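Local coordinates for GCN5-related N-acetyltransferase (Sphaerobacter thermophilus, PDB 3TT2), which probably transfers an acyl group, most likely acetyl from acetyl-coenzyme A, to an acceptor that has not been identified, at residues Q34-D39 / V91-R96. Numbering follows the deposited sequence.
Sequences QEADGD and VHPRFR
Ala36, near the C-terminal end of helix 23-36, meets both Pro93 and Arg96 through its single methyl group. Its CB lies 4.3 Å from CG of the Pro93 ring and 4.2 Å from NH2 of Arg96, so both rest against the one methyl; the guanidinium comes to it obliquely. In Arg96, CG is anti to the carbonyl carbon, and two further bends, chi2 -90° and chi3 -106°, fold the chain back toward Val91. Asp37 faces the guanidinium edge, but OD1 stays 4.3 Å from NH2, too far for a salt bridge; the opposite charges probably attract only loosely. NE of Arg96 makes a salt bridge to the sulfonate of an MES molecule, probably from the crystallisation liquor. No hydrogen bond joins the two segments, and the contact is small, 96 Å² buried, both sides together. Just after Ala36 in the chain the helix finishes in a Schellman motif, with Gly38 at positive phi, Gly38 N bonded to Glu35 O and Asp39 N weakly to Gln34 O. The helix end thus sits against the loop that follows strand 84-91, where Arg96 opens a match to the GNAT Q/R-x-x-G-x-G/A signature, probably the loop receiving the pyrophosphate of acetyl-CoA.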
# COMPACT_ATOMS: atom_id res chain seq x y z
N GLN A 34 -0.30 1.38 -16.98
CA GLN A 34 1.01 1.43 -16.34
C GLN A 34 2.09 1.60 -17.39
O GLN A 34 3.20 2.04 -17.09
CB GLN A 34 1.27 0.21 -15.46
CG GLN A 34 1.40 -1.11 -16.20
CD GLN A 34 1.62 -2.27 -15.24
OE1 GLN A 34 1.61 -3.43 -15.65
NE2 GLN A 34 1.82 -1.95 -13.97
N GLU A 35 1.76 1.27 -18.63
CA GLU A 35 2.69 1.50 -19.72
C GLU A 35 2.83 2.98 -20.05
O GLU A 35 3.94 3.47 -20.26
CB GLU A 35 2.30 0.71 -20.96
CG GLU A 35 3.11 1.09 -22.21
CD GLU A 35 4.62 0.92 -22.04
OE1 GLU A 35 5.07 0.35 -21.02
OE2 GLU A 35 5.37 1.34 -22.95
N ALA A 36 1.72 3.71 -20.08
CA ALA A 36 1.76 5.14 -20.39
C ALA A 36 2.55 5.94 -19.36
O ALA A 36 3.23 6.91 -19.70
CB ALA A 36 0.35 5.69 -20.55
N ASP A 37 2.47 5.52 -18.09
CA ASP A 37 3.19 6.20 -17.02
C ASP A 37 4.70 5.96 -17.14
O ASP A 37 5.49 6.58 -16.43
CB ASP A 37 2.70 5.73 -15.65
CG ASP A 37 1.19 5.83 -15.48
OD1 ASP A 37 0.54 6.57 -16.25
OD2 ASP A 37 0.65 5.17 -14.57
N GLY A 38 5.09 5.05 -18.02
CA GLY A 38 6.49 4.74 -18.21
C GLY A 38 6.91 3.47 -17.51
O GLY A 38 8.07 3.04 -17.61
N ASP A 39 5.98 2.85 -16.79
CA ASP A 39 6.28 1.59 -16.13
C ASP A 39 6.21 0.43 -17.10
O ASP A 39 5.55 0.51 -18.14
CB ASP A 39 5.34 1.37 -14.95
CG ASP A 39 5.17 2.60 -14.12
OD1 ASP A 39 5.92 3.58 -14.35
OD2 ASP A 39 4.29 2.62 -13.24
N VAL A 91 -7.96 4.36 -16.55
CA VAL A 91 -8.69 4.56 -17.80
C VAL A 91 -7.74 4.29 -18.95
O VAL A 91 -6.65 4.85 -19.01
CB VAL A 91 -9.32 5.97 -17.93
CG1 VAL A 91 -8.29 7.03 -17.69
CG2 VAL A 91 -9.92 6.17 -19.32
N HIS A 92 -8.17 3.42 -19.85
CA HIS A 92 -7.34 3.02 -20.97
C HIS A 92 -6.88 4.24 -21.75
O HIS A 92 -7.68 5.13 -22.04
CB HIS A 92 -8.10 2.06 -21.86
CG HIS A 92 -7.22 1.19 -22.68
ND1 HIS A 92 -6.55 1.67 -23.79
CD2 HIS A 92 -6.89 -0.11 -22.56
CE1 HIS A 92 -5.84 0.68 -24.31
NE2 HIS A 92 -6.03 -0.40 -23.59
N PRO A 93 -5.57 4.28 -22.09
CA PRO A 93 -4.90 5.44 -22.69
C PRO A 93 -5.53 5.95 -24.00
O PRO A 93 -5.27 7.08 -24.41
CB PRO A 93 -3.47 4.94 -22.94
CG PRO A 93 -3.27 3.88 -21.90
CD PRO A 93 -4.62 3.21 -21.74
N ARG A 94 -6.34 5.11 -24.65
CA ARG A 94 -7.08 5.52 -25.83
C ARG A 94 -8.34 6.33 -25.49
O ARG A 94 -8.82 7.14 -26.30
CB ARG A 94 -7.48 4.29 -26.62
CG ARG A 94 -8.40 3.36 -25.85
CD ARG A 94 -8.76 2.13 -26.65
NE ARG A 94 -7.58 1.35 -26.99
CZ ARG A 94 -7.56 0.42 -27.93
NH1 ARG A 94 -6.44 -0.25 -28.18
NH2 ARG A 94 -8.66 0.15 -28.63
N PHE A 95 -8.87 6.09 -24.29
CA PHE A 95 -10.15 6.66 -23.90
C PHE A 95 -10.05 7.94 -23.07
O PHE A 95 -11.07 8.46 -22.61
CB PHE A 95 -11.00 5.62 -23.17
CG PHE A 95 -11.39 4.44 -24.01
CD1 PHE A 95 -11.95 4.61 -25.27
CD2 PHE A 95 -11.19 3.15 -23.55
CE1 PHE A 95 -12.31 3.52 -26.05
CE2 PHE A 95 -11.55 2.05 -24.32
CZ PHE A 95 -12.11 2.23 -25.57
N ARG A 96 -8.83 8.43 -22.85
CA ARG A 96 -8.64 9.65 -22.06
C ARG A 96 -9.29 10.88 -22.72
O ARG A 96 -9.30 11.01 -23.95
CB ARG A 96 -7.14 9.91 -21.81
CG ARG A 96 -6.24 8.67 -21.83
CD ARG A 96 -6.08 7.99 -20.46
NE ARG A 96 -4.75 8.21 -19.86
CZ ARG A 96 -4.03 7.29 -19.20
NH1 ARG A 96 -4.48 6.05 -19.06
NH2 ARG A 96 -2.85 7.61 -18.68